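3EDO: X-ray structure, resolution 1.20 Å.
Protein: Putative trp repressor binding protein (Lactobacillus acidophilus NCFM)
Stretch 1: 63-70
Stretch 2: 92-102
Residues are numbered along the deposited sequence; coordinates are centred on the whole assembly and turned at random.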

# COMPACT_ATOMS: atom_id res chain seq x y z
N ASP A 63 12.56 -9.49 -11.23
CA ASP A 63 11.25 -8.90 -11.45
C ASP A 63 10.55 -8.61 -10.13
O ASP A 63 10.71 -9.33 -9.16
CB ASP A 63 10.38 -9.84 -12.28
CG ASP A 63 10.87 -9.98 -13.73
OD1 ASP A 63 11.59 -9.09 -14.24
OD2 ASP A 63 10.45 -10.96 -14.37
N PHE A 64 9.75 -7.56 -10.13
CA PHE A 64 8.85 -7.32 -9.01
C PHE A 64 7.87 -8.48 -8.89
O PHE A 64 7.60 -9.21 -9.88
CB PHE A 64 8.12 -5.99 -9.19
CG PHE A 64 8.94 -4.79 -8.82
CD1 PHE A 64 9.95 -4.31 -9.65
CD2 PHE A 64 8.75 -4.15 -7.60
CE1 PHE A 64 10.71 -3.21 -9.27
CE2 PHE A 64 9.51 -3.05 -7.25
CZ PHE A 64 10.47 -2.58 -8.06
N PRO A 65 7.37 -8.74 -7.69
CA PRO A 65 6.60 -9.95 -7.47
C PRO A 65 5.18 -9.90 -8.01
O PRO A 65 4.57 -8.84 -8.07
CB PRO A 65 6.58 -10.07 -5.95
CG PRO A 65 6.72 -8.69 -5.45
CD PRO A 65 7.56 -7.97 -6.44
N GLU A 66 4.67 -11.04 -8.45
CA GLU A 66 3.26 -11.19 -8.71
C GLU A 66 2.52 -11.16 -7.38
O GLU A 66 3.08 -11.46 -6.31
CB GLU A 66 2.97 -12.50 -9.47
CG GLU A 66 3.66 -12.58 -10.83
CD GLU A 66 3.26 -11.46 -11.79
OE1 GLU A 66 2.04 -11.18 -11.94
OE2 GLU A 66 4.15 -10.86 -12.42
N ILE A 67 1.26 -10.75 -7.44
CA ILE A 67 0.43 -10.62 -6.26
C ILE A 67 -0.86 -11.39 -6.43
O ILE A 67 -1.31 -11.62 -7.57
CB ILE A 67 0.15 -9.14 -5.91
CG1 ILE A 67 -0.60 -8.43 -7.03
CG2 ILE A 67 1.49 -8.44 -5.60
CD1 ILE A 67 -1.01 -7.01 -6.65
N GLN A 68 -1.45 -11.76 -5.30
CA GLN A 68 -2.75 -12.40 -5.26
C GLN A 68 -3.69 -11.54 -4.44
O GLN A 68 -3.38 -11.15 -3.32
CB GLN A 68 -2.68 -13.79 -4.65
CG GLN A 68 -1.80 -14.75 -5.43
CD GLN A 68 -0.33 -14.58 -5.11
OE1 GLN A 68 0.04 -14.52 -3.94
NE2 GLN A 68 0.50 -14.52 -6.14
N LEU A 69 -4.85 -11.25 -5.03
CA LEU A 69 -5.89 -10.49 -4.34
C LEU A 69 -7.22 -10.77 -5.03
O LEU A 69 -7.25 -11.25 -6.15
CB LEU A 69 -5.60 -8.98 -4.29
CG LEU A 69 -5.64 -8.15 -5.57
CD1 LEU A 69 -5.57 -6.65 -5.27
CD2 LEU A 69 -4.51 -8.57 -6.49
N ASP A 70 -8.29 -10.46 -4.33
CA ASP A 70 -9.62 -10.62 -4.88
C ASP A 70 -9.80 -9.78 -6.15
O ASP A 70 -9.12 -8.76 -6.35
CB ASP A 70 -10.67 -10.25 -3.82
CG ASP A 70 -10.74 -11.27 -2.67
OD1 ASP A 70 -10.12 -12.35 -2.78
OD2 ASP A 70 -11.41 -10.97 -1.66
N ALA A 92 6.87 -1.74 0.32
CA ALA A 92 7.24 -3.09 -0.00
C ALA A 92 7.01 -3.36 -1.50
O ALA A 92 6.06 -2.82 -2.09
CB ALA A 92 6.43 -4.07 0.84
N THR A 93 7.84 -4.19 -2.11
CA THR A 93 7.79 -4.36 -3.55
C THR A 93 6.44 -4.86 -4.12
O THR A 93 6.14 -4.50 -5.25
CB THR A 93 8.96 -5.23 -4.04
OG1 THR A 93 8.93 -6.49 -3.37
CG2 THR A 93 10.31 -4.53 -3.82
N PRO A 94 5.61 -5.63 -3.37
CA PRO A 94 4.28 -5.98 -3.93
C PRO A 94 3.44 -4.75 -4.26
O PRO A 94 2.56 -4.84 -5.13
CB PRO A 94 3.64 -6.81 -2.81
CG PRO A 94 4.82 -7.42 -2.09
CD PRO A 94 5.82 -6.30 -2.07
N ILE A 95 3.68 -3.64 -3.57
CA ILE A 95 2.94 -2.41 -3.83
C ILE A 95 3.18 -1.86 -5.22
O ILE A 95 2.26 -1.29 -5.82
CB ILE A 95 3.24 -1.36 -2.73
CG1 ILE A 95 2.89 -1.88 -1.33
CG2 ILE A 95 2.53 -0.05 -3.01
CD1 ILE A 95 1.46 -2.37 -1.14
N LYS A 96 4.38 -2.03 -5.76
CA LYS A 96 4.63 -1.57 -7.14
C LYS A 96 3.72 -2.33 -8.11
O LYS A 96 3.10 -1.72 -8.99
CB LYS A 96 6.10 -1.73 -7.53
CG LYS A 96 6.41 -1.02 -8.86
CD LYS A 96 7.84 -0.58 -9.09
CE LYS A 96 7.94 0.49 -10.15
NZ LYS A 96 6.98 0.30 -11.26
N THR A 97 3.65 -3.64 -7.96
CA THR A 97 2.79 -4.48 -8.81
C THR A 97 1.32 -4.06 -8.66
O THR A 97 0.58 -3.95 -9.64
CB THR A 97 2.99 -5.94 -8.46
OG1 THR A 97 4.39 -6.23 -8.62
CG2 THR A 97 2.14 -6.83 -9.36
N LEU A 98 0.90 -3.86 -7.42
CA LEU A 98 -0.48 -3.44 -7.14
C LEU A 98 -0.80 -2.14 -7.88
O LEU A 98 -1.84 -2.01 -8.55
CB LEU A 98 -0.70 -3.25 -5.64
CG LEU A 98 -2.07 -2.67 -5.27
CD1 LEU A 98 -3.21 -3.61 -5.67
CD2 LEU A 98 -2.10 -2.34 -3.77
N LEU A 99 0.06 -1.14 -7.72
CA LEU A 99 -0.18 0.16 -8.33
C LEU A 99 -0.26 0.03 -9.85
O LEU A 99 -1.09 0.68 -10.50
CB LEU A 99 0.89 1.16 -7.91
CG LEU A 99 0.74 1.64 -6.47
CD1 LEU A 99 2.03 2.32 -6.01
CD2 LEU A 99 -0.45 2.60 -6.31
N ASP A 100 0.59 -0.80 -10.44
CA ASP A 100 0.52 -1.06 -11.87
C ASP A 100 -0.84 -1.63 -12.26
O ASP A 100 -1.43 -1.23 -13.28
CB ASP A 100 1.63 -2.02 -12.30
CG ASP A 100 2.99 -1.40 -12.31
OD1 ASP A 100 3.12 -0.17 -12.23
OD2 ASP A 100 3.97 -2.16 -12.47
N GLN A 101 -1.35 -2.56 -11.48
CA GLN A 101 -2.66 -3.19 -11.76
C GLN A 101 -3.82 -2.20 -11.57
O GLN A 101 -4.92 -2.42 -12.09
CB GLN A 101 -2.81 -4.42 -10.89
CG GLN A 101 -1.85 -5.52 -11.35
CD GLN A 101 -2.00 -6.84 -10.64
OE1 GLN A 101 -2.98 -7.10 -9.95
NE2 GLN A 101 -0.99 -7.70 -10.82
N MSE A 102 -3.59 -1.12 -10.83
CA MSE A 102 -4.55 -0.06 -10.63
C MSE A 102 -4.49 1.05 -11.68
O MSE A 102 -5.14 2.10 -11.51
CB MSE A 102 -4.37 0.55 -9.23
CG MSE A 102 -4.75 -0.38 -8.14
SE MSE A 102 -4.29 0.34 -6.38
CE MSE A 102 -5.20 1.97 -6.57
O HOH W 1 0.38 -10.09 -10.26
O HOH W 2 -3.10 -10.10 -9.38

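An extended segment lies along one side of a helix in a mostly apolar contact, fixed by a single direct hydrogen bond and, toward the end of the helix, by two waters. The residues that touch are at least 27 positions apart in sequence, and together the two stretches bury 521 Å².

The first rule is alternation. In the run from Ile67 to Leu69, Ile67 and Leu69 send their CA-to-CB bonds toward the helix while Gln68 between them points away, so an extended backbone offers every second side chain to its partner. On the helix, Lys96, Thr97, Asp100 and Gln101 point their CA-to-CB bonds toward the segment, Asp100 without reaching it, as does Thr93 just before Pro94, whereas Ile95 and Leu99 point away.

Ile67 has the most surface covered, 90 Å². Its CG2 packs 3.9 Å from Pro94 CB, its CG1 lies 3.9 Å from Thr97 CG2, and its CD1 reaches 3.6 Å from Leu98 CA, close enough to touch the helix backbone itself. One branched side chain thus spans more than a turn of helix. Leu69 extends the apolar strip more lightly, with its CD1 3.9 Å from Leu98 CD1.

At the other end, Phe64 packs around the beginning of the helix. Lys96 lays its aliphatic chain over one ring face, with Lys96 CD 3.7 Å from the centroid of the Phe64 ring, a CH-pi contact. The ammonium adds little: Lys96 NZ is 5.6 Å from that centroid, at most a weak attraction. The ring edge faces Thr93, whose O is 3.5 Å from Phe64 CD2; that same carbonyl accepts a hydrogen bond from Lys96 N at 3.1 Å. Next to it, Pro65 rests on Pro94, CG to CG at 4.1 Å.

The direct polar link is short. Thr97 OG1 donates to Pro65 O at 2.7 Å, so a helix side chain satisfies a backbone carbonyl of the segment, and Thr97 in its m rotamer still leaves CG2 against Ile67.

Gln101 sets the last rule, using water to reach backbone that it does not bond directly. Water 1 accepts from Gln101 NE2 at 2.8 Å and from Ile67 N at 3.0 Å, and donates to Glu66 OE1 at 2.6 Å, which brings in a residue whose CA-to-CB bond points away. Water 2 donates to Gln101 OE1 at 3.1 Å and to Ile67 O at 3.0 Å. Both backbone polar groups of Ile67 are therefore bridged to one amide, while its side chain packs on the helix.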